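Local coordinates for erythrocyte binding antigen 140 (Plasmodium falciparum, PDB 4GF2), which probably binds a receptor on the host red-cell surface during invasion, through a region built of two Duffy-binding-like domains, at residues G15-S20 with K40-I45; K72-K77 with N88-S93; S304-N309 with A376-Y381; F314-K319 with T347-R352. The protein carries 3 engineered substitutions. One frame throughout, in Å; residues are numbered along the deposited sequence.

Contact 1. Residues G15-S20 with K40-I45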
# COMPACT_ATOMS: atom_id res chain seq x y z
N GLY A 15 30.99 -22.99 -15.88
CA GLY A 15 30.14 -22.06 -16.61
C GLY A 15 30.22 -20.63 -16.09
O GLY A 15 30.66 -20.38 -14.98
N ILE A 16 29.77 -19.70 -16.93
CA ILE A 16 29.72 -18.29 -16.56
C ILE A 16 28.86 -18.11 -15.31
O ILE A 16 27.88 -18.82 -15.12
CB ILE A 16 29.14 -17.43 -17.69
CG1 ILE A 16 29.87 -17.70 -19.01
CG2 ILE A 16 29.22 -15.95 -17.34
CD1 ILE A 16 29.01 -18.39 -20.06
N LYS A 17 29.23 -17.14 -14.48
CA LYS A 17 28.50 -16.88 -13.25
C LYS A 17 27.50 -15.74 -13.43
O LYS A 17 27.71 -14.84 -14.24
CB LYS A 17 29.47 -16.54 -12.12
CG LYS A 17 30.40 -17.69 -11.75
CD LYS A 17 31.38 -17.30 -10.66
CE LYS A 17 32.26 -18.47 -10.26
NZ LYS A 17 31.50 -19.61 -9.67
N ARG A 18 26.41 -15.80 -12.68
CA ARG A 18 25.46 -14.70 -12.65
C ARG A 18 26.11 -13.55 -11.90
O ARG A 18 26.81 -13.76 -10.91
CB ARG A 18 24.16 -15.14 -11.96
CG ARG A 18 23.41 -16.23 -12.69
CD ARG A 18 22.13 -16.64 -11.97
NE ARG A 18 22.39 -17.55 -10.85
CZ ARG A 18 22.50 -18.87 -10.96
NH1 ARG A 18 22.37 -19.47 -12.14
NH2 ARG A 18 22.73 -19.61 -9.89
N LYS A 19 25.89 -12.33 -12.39
CA LYS A 19 26.54 -11.15 -11.84
C LYS A 19 25.80 -10.57 -10.63
O LYS A 19 26.43 -9.99 -9.74
CB LYS A 19 26.67 -10.08 -12.92
CG LYS A 19 27.83 -10.29 -13.87
CD LYS A 19 27.80 -9.27 -15.01
CE LYS A 19 29.19 -8.89 -15.47
NZ LYS A 19 29.88 -8.01 -14.49
N SER A 20 24.48 -10.70 -10.61
CA SER A 20 23.69 -10.19 -9.50
C SER A 20 24.04 -10.90 -8.21
O SER A 20 24.35 -12.09 -8.21
CB SER A 20 22.20 -10.35 -9.79
OG SER A 20 21.82 -9.61 -10.94
N LYS A 40 27.94 -19.18 -3.57
CA LYS A 40 28.17 -20.55 -3.12
C LYS A 40 27.48 -21.55 -4.03
O LYS A 40 28.02 -22.61 -4.35
CB LYS A 40 27.68 -20.73 -1.68
CG LYS A 40 27.74 -22.16 -1.17
CD LYS A 40 29.18 -22.68 -1.18
CE LYS A 40 29.31 -24.01 -0.45
NZ LYS A 40 28.60 -25.12 -1.14
N ILE A 41 26.27 -21.23 -4.46
CA ILE A 41 25.53 -22.09 -5.38
C ILE A 41 26.33 -22.36 -6.65
O ILE A 41 26.30 -23.47 -7.19
CB ILE A 41 24.16 -21.48 -5.74
CG1 ILE A 41 23.23 -21.54 -4.52
CG2 ILE A 41 23.51 -22.22 -6.90
CD1 ILE A 41 21.97 -20.74 -4.68
N GLN A 42 27.07 -21.36 -7.11
CA GLN A 42 27.80 -21.47 -8.37
C GLN A 42 29.28 -21.76 -8.19
O GLN A 42 30.06 -21.71 -9.15
CB GLN A 42 27.63 -20.20 -9.20
CG GLN A 42 26.21 -19.96 -9.68
CD GLN A 42 26.15 -19.04 -10.87
OE1 GLN A 42 26.39 -17.84 -10.76
NE2 GLN A 42 25.83 -19.60 -12.03
N LEU A 43 29.68 -22.07 -6.96
CA LEU A 43 31.07 -22.42 -6.67
C LEU A 43 31.55 -23.45 -7.69
O LEU A 43 30.83 -24.40 -8.00
CB LEU A 43 31.19 -22.98 -5.26
CG LEU A 43 32.62 -23.16 -4.74
CD1 LEU A 43 33.27 -21.80 -4.45
CD2 LEU A 43 32.64 -24.04 -3.49
N CYS A 44 32.75 -23.25 -8.22
CA CYS A 44 33.26 -24.10 -9.29
C CYS A 44 33.68 -25.47 -8.78
O CYS A 44 34.75 -25.62 -8.19
CB CYS A 44 34.44 -23.42 -9.98
SG CYS A 44 35.13 -24.38 -11.34
N ILE A 45 32.84 -26.47 -9.01
CA ILE A 45 33.10 -27.82 -8.52
C ILE A 45 32.86 -28.91 -9.57
O ILE A 45 33.20 -30.07 -9.35
CB ILE A 45 32.22 -28.12 -7.30
CG1 ILE A 45 30.74 -28.09 -7.70
CG2 ILE A 45 32.49 -27.11 -6.20
CD1 ILE A 45 29.79 -28.37 -6.56
O HOH W 1 26.95 -15.78 -8.93
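The guanidinium of Arg18 lies flat over the side-chain amide of Gln42, their planes 15° apart. Gln42 NE2 sits under one face, displaced toward the rim and 3.5 Å from Arg18 NH1; both are donors, so this is stacking without a bond. Ile41 CG2 meets the guanidinium at its edge, and Asp38 takes Arg18 NE in a salt bridge that helps fix the rotation of the group. A bend at chi3 (-80°) folds the arginine back over the amide. Gln42 reaches across with its chain extended beyond CG, and OE1 accepts the backbone N of Arg18 at 2.8 Å, in the carbonyl plane on a lone pair. A water donates to Arg18 O and also to Gln42 OE1, so two donors grip Gln42 OE1. Lys17 slides past Gln42 in the opposite direction, then turns at chi4 to bring NZ 2.6 Å from Gln42 O, at an angle too poor for a hydrogen bond; its salt bridge is with Glu70. The Cys14-Cys44 disulfide ties the same two regions covalently. A glutamine just past the end of helix 38-41 thus pins the loop after helix 4-14, in the disulfide-braced N-terminal part of the first Duffy-binding-like (DBL) region.

Contact 2. Residues K72-K77 with N88-S93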
# COMPACT_ATOMS: atom_id res chain seq x y z
N LYS A 72 39.12 -17.08 -11.91
CA LYS A 72 38.88 -16.51 -13.23
C LYS A 72 37.43 -16.09 -13.39
O LYS A 72 37.13 -14.97 -13.81
CB LYS A 72 39.20 -17.52 -14.34
CG LYS A 72 40.66 -17.82 -14.56
CD LYS A 72 40.86 -18.63 -15.83
CE LYS A 72 42.28 -19.13 -15.98
NZ LYS A 72 42.45 -19.88 -17.25
N LEU A 73 36.53 -17.01 -13.06
CA LEU A 73 35.11 -16.78 -13.27
C LEU A 73 34.62 -15.65 -12.38
O LEU A 73 33.77 -14.85 -12.78
CB LEU A 73 34.32 -18.07 -13.03
CG LEU A 73 34.59 -19.16 -14.07
CD1 LEU A 73 33.91 -20.47 -13.70
CD2 LEU A 73 34.13 -18.72 -15.45
N LEU A 74 35.17 -15.56 -11.17
CA LEU A 74 34.85 -14.46 -10.27
C LEU A 74 35.36 -13.14 -10.84
O LEU A 74 34.72 -12.10 -10.71
CB LEU A 74 35.45 -14.69 -8.89
CG LEU A 74 34.76 -15.71 -7.99
CD1 LEU A 74 35.52 -15.87 -6.69
CD2 LEU A 74 33.31 -15.31 -7.73
N TYR A 75 36.52 -13.19 -11.48
CA TYR A 75 37.08 -11.98 -12.06
C TYR A 75 36.18 -11.47 -13.17
O TYR A 75 35.88 -10.28 -13.23
CB TYR A 75 38.50 -12.21 -12.59
CG TYR A 75 39.07 -10.98 -13.24
CD1 TYR A 75 39.70 -10.00 -12.48
CD2 TYR A 75 38.95 -10.76 -14.61
CE1 TYR A 75 40.21 -8.86 -13.07
CE2 TYR A 75 39.46 -9.63 -15.20
CZ TYR A 75 40.09 -8.68 -14.43
OH TYR A 75 40.60 -7.54 -15.01
N ASN A 76 35.74 -12.37 -14.04
CA ASN A 76 34.83 -11.98 -15.12
C ASN A 76 33.51 -11.46 -14.55
O ASN A 76 32.91 -10.54 -15.09
CB ASN A 76 34.56 -13.16 -16.04
CG ASN A 76 35.80 -13.60 -16.80
OD1 ASN A 76 36.78 -12.86 -16.88
ND2 ASN A 76 35.75 -14.80 -17.37
N LYS A 77 33.07 -12.07 -13.46
CA LYS A 77 31.84 -11.67 -12.81
C LYS A 77 31.94 -10.23 -12.31
O LYS A 77 31.03 -9.43 -12.52
CB LYS A 77 31.55 -12.59 -11.63
CG LYS A 77 30.31 -12.23 -10.84
CD LYS A 77 30.21 -13.07 -9.58
CE LYS A 77 29.08 -12.61 -8.68
NZ LYS A 77 29.16 -13.27 -7.34
N ASN A 88 36.76 -9.76 -1.79
CA ASN A 88 35.97 -10.47 -0.79
C ASN A 88 35.41 -11.80 -1.30
O ASN A 88 35.32 -12.76 -0.55
CB ASN A 88 34.84 -9.58 -0.28
CG ASN A 88 35.36 -8.37 0.47
OD1 ASN A 88 36.49 -8.38 0.95
ND2 ASN A 88 34.55 -7.33 0.56
N GLU A 89 35.04 -11.84 -2.58
CA GLU A 89 34.44 -13.05 -3.13
C GLU A 89 35.50 -14.13 -3.35
O GLU A 89 35.22 -15.32 -3.19
CB GLU A 89 33.67 -12.73 -4.41
CG GLU A 89 32.47 -11.81 -4.16
CD GLU A 89 31.55 -11.64 -5.36
OE1 GLU A 89 31.72 -12.35 -6.36
OE2 GLU A 89 30.63 -10.80 -5.28
N LEU A 90 36.72 -13.73 -3.69
CA LEU A 90 37.83 -14.67 -3.75
C LEU A 90 37.97 -15.36 -2.40
O LEU A 90 38.03 -16.59 -2.31
CB LEU A 90 39.15 -13.96 -4.07
CG LEU A 90 39.51 -13.73 -5.54
CD1 LEU A 90 40.76 -12.88 -5.61
CD2 LEU A 90 39.71 -15.04 -6.29
N ARG A 91 38.03 -14.55 -1.35
CA ARG A 91 38.27 -15.04 -0.01
C ARG A 91 37.11 -15.91 0.46
O ARG A 91 37.31 -16.99 1.00
CB ARG A 91 38.47 -13.86 0.95
CG ARG A 91 39.62 -12.93 0.54
CD ARG A 91 39.67 -11.67 1.39
NE ARG A 91 40.05 -11.97 2.77
CZ ARG A 91 41.30 -12.19 3.17
NH1 ARG A 91 42.31 -12.15 2.30
NH2 ARG A 91 41.55 -12.46 4.44
N ASN A 92 35.89 -15.43 0.23
CA ASN A 92 34.71 -16.14 0.71
C ASN A 92 34.49 -17.45 -0.02
O ASN A 92 33.96 -18.41 0.55
CB ASN A 92 33.47 -15.26 0.61
CG ASN A 92 33.50 -14.14 1.62
OD1 ASN A 92 34.26 -14.19 2.59
ND2 ASN A 92 32.67 -13.13 1.41
N SER A 93 34.89 -17.51 -1.28
CA SER A 93 34.78 -18.76 -2.02
C SER A 93 35.84 -19.75 -1.55
O SER A 93 35.58 -20.95 -1.48
CB SER A 93 34.88 -18.53 -3.52
OG SER A 93 33.60 -18.24 -4.05
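Glu89 OE1 is the polar centre of this buried helix pair. Lys77 NZ donates to it at 2.9 Å, forming a salt bridge, and Asn78 ND2 supplies a second hydrogen bond. The extended lysine chain crosses the glutamate at about a right angle, and its ammonium comes from above the carboxylate plane, 38° out of it. Lys77 CG is anti to the backbone N (chi1 178°), which sends the chain along the side of its helix toward the glutamate. Pairing opposite charges here probably keeps both groups ionised despite their burial. Ser93 OG is held by Glu70 of helix 56-78 and by Arg39 of helix 38-41. Between these polar groups lies Leu74, whose CD2 packs 3.6 Å from Glu89 OE1, beside the salt bridge. Leu74 CD1 rests 3.6 Å from Glu89 O, a carbonyl already used within its helix by Ser93 N, and meets Leu90 CD2 at 4.3 Å. Segments 72-77 and 88-93 run roughly antiparallel, with their axes 148° apart in direction and 10.1 Å apart at closest approach. The pair forms a helical hairpin, helix 56-78 returning as helix 83-101, in the predominantly helical fold of the first DBL domain.

Contact 3. Residues S304-N309 with A376-Y381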
# COMPACT_ATOMS: atom_id res chain seq x y z
N SER A 304 -9.65 19.02 11.80
CA SER A 304 -10.49 19.96 11.05
C SER A 304 -9.68 20.98 10.26
O SER A 304 -10.15 21.52 9.26
CB SER A 304 -11.45 20.69 11.99
OG SER A 304 -12.38 19.79 12.59
N GLN A 305 -8.46 21.27 10.72
CA GLN A 305 -7.63 22.27 10.06
C GLN A 305 -7.19 21.79 8.69
O GLN A 305 -6.63 20.70 8.55
CB GLN A 305 -6.42 22.62 10.93
CG GLN A 305 -5.60 23.79 10.39
CD GLN A 305 -4.60 24.32 11.40
OE1 GLN A 305 -4.82 24.26 12.61
NE2 GLN A 305 -3.49 24.86 10.90
N ILE A 306 -7.44 22.60 7.67
CA ILE A 306 -7.19 22.21 6.28
C ILE A 306 -5.88 22.78 5.75
O ILE A 306 -5.55 23.94 5.98
CB ILE A 306 -8.33 22.67 5.36
CG1 ILE A 306 -9.64 22.00 5.78
CG2 ILE A 306 -8.02 22.35 3.91
CD1 ILE A 306 -10.82 22.37 4.92
N ASN A 307 -5.13 21.95 5.04
CA ASN A 307 -3.91 22.39 4.37
C ASN A 307 -4.21 22.63 2.89
O ASN A 307 -4.37 21.69 2.11
CB ASN A 307 -2.81 21.33 4.54
CG ASN A 307 -1.51 21.74 3.88
OD1 ASN A 307 -1.49 22.17 2.73
ND2 ASN A 307 -0.41 21.60 4.61
N VAL A 308 -4.28 23.91 2.51
CA VAL A 308 -4.75 24.30 1.18
C VAL A 308 -3.92 23.69 0.06
O VAL A 308 -4.47 23.19 -0.93
CB VAL A 308 -4.76 25.83 1.02
CG1 VAL A 308 -5.12 26.23 -0.41
CG2 VAL A 308 -5.74 26.45 2.00
N ASN A 309 -2.60 23.73 0.21
CA ASN A 309 -1.70 23.18 -0.80
C ASN A 309 -1.95 21.70 -1.06
O ASN A 309 -2.05 21.27 -2.20
CB ASN A 309 -0.25 23.39 -0.37
CG ASN A 309 0.14 24.85 -0.33
OD1 ASN A 309 -0.46 25.67 -1.01
ND2 ASN A 309 1.15 25.17 0.47
N ALA A 376 -14.44 15.04 4.26
CA ALA A 376 -14.86 15.30 5.63
C ALA A 376 -14.47 16.70 6.06
O ALA A 376 -15.29 17.45 6.58
CB ALA A 376 -14.26 14.27 6.58
N GLN A 377 -13.22 17.06 5.82
CA GLN A 377 -12.73 18.39 6.20
C GLN A 377 -13.52 19.48 5.48
O GLN A 377 -13.96 20.44 6.11
CB GLN A 377 -11.25 18.53 5.86
CG GLN A 377 -10.31 17.81 6.81
CD GLN A 377 -8.86 17.98 6.40
OE1 GLN A 377 -8.54 17.98 5.21
NE2 GLN A 377 -7.98 18.13 7.38
N LEU A 378 -13.69 19.32 4.17
CA LEU A 378 -14.42 20.31 3.38
C LEU A 378 -15.85 20.47 3.86
O LEU A 378 -16.36 21.59 3.95
CB LEU A 378 -14.41 19.91 1.91
CG LEU A 378 -13.04 19.96 1.26
CD1 LEU A 378 -13.11 19.39 -0.14
CD2 LEU A 378 -12.54 21.38 1.23
N LEU A 379 -16.50 19.35 4.16
CA LEU A 379 -17.85 19.38 4.70
C LEU A 379 -17.85 20.07 6.06
O LEU A 379 -18.67 20.95 6.31
CB LEU A 379 -18.40 17.96 4.85
CG LEU A 379 -18.78 17.26 3.54
CD1 LEU A 379 -19.15 15.81 3.82
CD2 LEU A 379 -19.93 17.98 2.85
N LYS A 380 -16.92 19.68 6.92
CA LYS A 380 -16.81 20.28 8.24
C LYS A 380 -16.64 21.79 8.12
O LYS A 380 -17.22 22.55 8.89
CB LYS A 380 -15.64 19.69 9.02
CG LYS A 380 -15.38 20.34 10.37
CD LYS A 380 -16.61 20.29 11.26
CE LYS A 380 -16.34 20.88 12.64
NZ LYS A 380 -15.37 20.06 13.42
N TYR A 381 -15.84 22.21 7.14
CA TYR A 381 -15.57 23.63 6.95
C TYR A 381 -16.81 24.37 6.46
O TYR A 381 -17.07 25.51 6.86
CB TYR A 381 -14.43 23.83 5.96
CG TYR A 381 -14.08 25.28 5.73
CD1 TYR A 381 -13.30 25.98 6.64
CD2 TYR A 381 -14.53 25.95 4.60
CE1 TYR A 381 -12.98 27.31 6.43
CE2 TYR A 381 -14.21 27.28 4.39
CZ TYR A 381 -13.44 27.95 5.31
OH TYR A 381 -13.13 29.27 5.09
O HOH W 2 -5.68 18.90 4.99
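A link between two short helices, 300-304 and 308-314, lies here against helix 361-382 of the second Duffy-binding-like (DBL) region. At the end of the first short helix, Ser304 turns OG beside its own backbone N (chi1 -65°), where it accepts a hydrogen bond from Lys380 NZ at 3.1 Å. Lys380 reaches it through bends at chi2 and chi4, and its ammonium also bonds to Val460 O; Ser304 OG has a further bond to Val300 O. The chain then leaves helical geometry at Gln305, whose carbonyl O lies 3.1 Å from Gln377 NE2, although the angle is too poor for a hydrogen bond. That amide nitrogen is instead bonded to Ala303 O. Ile306 provides the apolar part of the contact, with its CB directed at helix 361-382. Its CG1 lies 3.8 Å from Gln377 CB as the two side chains slide past each other in opposite directions. Farther out, Ile306 CD1 reaches Tyr381 CB at 4.0 Å and Leu378 CD2 at 4.2 Å, so this methyl fits between residues from successive turns of the helix. Asn307 is the N-cap of helix 308-314: its OD1 accepts Asp310 N, and CG anti to the backbone N (chi1 -179°) carries the side chain away from helix 361-382. Its backbone N is joined to that helix through one water, which accepts from Asn307 N at 3.1 Å and donates to Gln377 OE1 at 3.0 Å.

Contact 4. Residues F314-K319 with T347-R352. With GOL (glycerol), chain E.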
# COMPACT_ATOMS: atom_id res chain seq x y z
N PHE A 314 -4.21 17.27 -4.20
CA PHE A 314 -5.02 16.07 -4.34
C PHE A 314 -6.09 16.23 -5.43
O PHE A 314 -6.54 15.24 -6.01
CB PHE A 314 -5.69 15.73 -3.01
CG PHE A 314 -6.41 14.43 -3.02
CD1 PHE A 314 -5.73 13.24 -2.83
CD2 PHE A 314 -7.78 14.38 -3.22
CE1 PHE A 314 -6.40 12.04 -2.84
CE2 PHE A 314 -8.45 13.18 -3.23
CZ PHE A 314 -7.76 12.01 -3.04
N GLY A 315 -6.49 17.47 -5.69
CA GLY A 315 -7.41 17.75 -6.78
C GLY A 315 -8.81 18.11 -6.34
O GLY A 315 -9.77 17.90 -7.08
N CYS A 316 -8.94 18.66 -5.14
CA CYS A 316 -10.23 19.14 -4.66
C CYS A 316 -10.14 20.58 -4.17
O CYS A 316 -9.05 21.13 -4.01
CB CYS A 316 -10.74 18.24 -3.54
SG CYS A 316 -11.10 16.56 -4.07
N ASN A 317 -11.29 21.19 -3.91
CA ASN A 317 -11.34 22.57 -3.46
C ASN A 317 -12.47 22.76 -2.46
O ASN A 317 -13.32 21.88 -2.30
CB ASN A 317 -11.52 23.51 -4.65
CG ASN A 317 -11.18 24.95 -4.32
OD1 ASN A 317 -10.23 25.23 -3.58
ND2 ASN A 317 -11.96 25.88 -4.85
N TYR A 318 -12.48 23.90 -1.78
CA TYR A 318 -13.54 24.24 -0.84
C TYR A 318 -14.91 24.15 -1.51
O TYR A 318 -15.04 24.44 -2.69
CB TYR A 318 -13.34 25.65 -0.29
CG TYR A 318 -12.11 25.82 0.58
CD1 TYR A 318 -12.16 25.51 1.94
CD2 TYR A 318 -10.92 26.30 0.06
CE1 TYR A 318 -11.04 25.66 2.74
CE2 TYR A 318 -9.80 26.46 0.86
CZ TYR A 318 -9.87 26.14 2.20
OH TYR A 318 -8.76 26.29 3.00
N LYS A 319 -15.92 23.76 -0.74
CA LYS A 319 -17.30 23.80 -1.22
C LYS A 319 -17.66 25.27 -1.42
O LYS A 319 -17.49 26.07 -0.50
CB LYS A 319 -18.26 23.16 -0.23
CG LYS A 319 -17.84 21.78 0.28
CD LYS A 319 -17.71 20.78 -0.84
CE LYS A 319 -17.24 19.44 -0.31
NZ LYS A 319 -17.15 18.40 -1.37
N THR A 347 -20.60 17.60 -5.96
CA THR A 347 -19.34 18.26 -5.62
C THR A 347 -18.47 17.40 -4.71
O THR A 347 -17.53 17.90 -4.09
CB THR A 347 -19.61 19.61 -4.92
OG1 THR A 347 -20.21 19.38 -3.64
CG2 THR A 347 -20.53 20.48 -5.77
N LEU A 348 -18.77 16.11 -4.64
CA LEU A 348 -18.01 15.17 -3.82
C LEU A 348 -16.55 15.09 -4.25
O LEU A 348 -16.24 14.99 -5.43
CB LEU A 348 -18.65 13.78 -3.92
CG LEU A 348 -17.97 12.62 -3.19
CD1 LEU A 348 -18.09 12.78 -1.69
CD2 LEU A 348 -18.58 11.30 -3.64
N CYS A 349 -15.64 15.13 -3.27
CA CYS A 349 -14.22 15.06 -3.55
C CYS A 349 -13.75 13.63 -3.78
O CYS A 349 -13.82 12.79 -2.89
CB CYS A 349 -13.42 15.68 -2.40
SG CYS A 349 -11.64 15.39 -2.51
N LEU A 350 -13.28 13.36 -4.99
CA LEU A 350 -12.71 12.07 -5.34
C LEU A 350 -11.27 12.19 -5.83
O LEU A 350 -10.56 11.21 -5.94
CB LEU A 350 -13.57 11.41 -6.42
CG LEU A 350 -15.01 11.09 -6.01
CD1 LEU A 350 -15.78 10.53 -7.20
CD2 LEU A 350 -15.04 10.11 -4.85
N GLY A 351 -10.85 13.41 -6.13
CA GLY A 351 -9.50 13.64 -6.60
C GLY A 351 -9.23 13.02 -7.96
O GLY A 351 -10.15 12.63 -8.67
N ARG A 352 -7.95 12.92 -8.29
CA ARG A 352 -7.52 12.47 -9.61
C ARG A 352 -7.59 10.95 -9.69
O ARG A 352 -6.56 10.27 -9.67
CB ARG A 352 -6.11 12.97 -9.87
CG ARG A 352 -5.95 14.46 -9.61
CD ARG A 352 -4.50 14.88 -9.54
NE ARG A 352 -4.35 16.17 -8.87
CZ ARG A 352 -4.60 17.35 -9.43
NH1 ARG A 352 -5.02 17.42 -10.68
NH2 ARG A 352 -4.43 18.46 -8.73
C1 GOL E . -14.49 19.32 -4.02
O1 GOL E . -14.97 20.49 -3.39
C2 GOL E . -13.94 19.69 -5.39
O2 GOL E . -14.03 21.08 -5.57
C3 GOL E . -14.72 18.96 -6.47
O3 GOL E . -14.42 17.59 -6.37
O HOH W 3 -19.62 17.40 -1.31
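Lys319 NZ is gripped by three partners: Thr347 O, a water and Glu375. The bond to Thr347 O is 2.8 Å long, with the nitrogen 44° above the carbonyl plane and so not on a lone pair. The water accepts from NZ and is also hydrogen-bonded to Thr347 OG1, bridging the two side chains; that hydroxyl bonds to Pro343 O as well. Glu375 forms a salt bridge with the ammonium. A bend at chi2 (-60°) swings the otherwise extended lysine across to Thr347. The covalent tie is the disulfide between Cys316 SG and Cys349 SG, with a near-perpendicular chi3 of 87°. Beside it, Cys349 SG meets the edge of the Phe314 ring, 5.1 Å from the ring centroid, in a sulfur-aromatic contact. The same ring packs against the backbone of Gly351, a residue with no CB, with Phe314 CE2 3.6 Å from Gly351 CA. Gly315, the C-prime residue of a Schellman motif ending helix 308-314, lies under one face of the Arg352 guanidinium, its CA 3.6 Å from Arg352 NH2. Gly313 O takes Arg352 NE and so helps place this group. Glycerol, probably from the crystallisation liquor, lies between the two segments, its O1 a very short 2.4 Å from Asn317 O. The segments run antiparallel as loops, one leaving helix 308-314 and the other lying in the loop that runs from helix 343-346 to helix 361-382. Phe314 and Lys319 rest on helix 361-382, while Leu348 and Leu350 pack on helix 388-407.

From the N terminus, contact 1 closes a loop that holds the two-stranded sheet 23-27/33-37. Contact 2 follows in series and closes the short turn between helices 56-78 and 83-101. The two touch: Lys19 of contact 1 reaches Lys77 O, and Lys17 packs on Leu73, joining the N-terminal loop to the hairpin. Contact 3 opens much later and closes a long loop, tying the link between helices 300-304 and 308-314 to helix 361-382; nested within it, contact 4 ties the loop after helix 308-314 to that after helix 343-346. These two also touch, Tyr318 meeting Val308 and Tyr381. The pairs lie on opposite sides of the chain's centre, contacts 1 and 3 about 58 Å apart between centres.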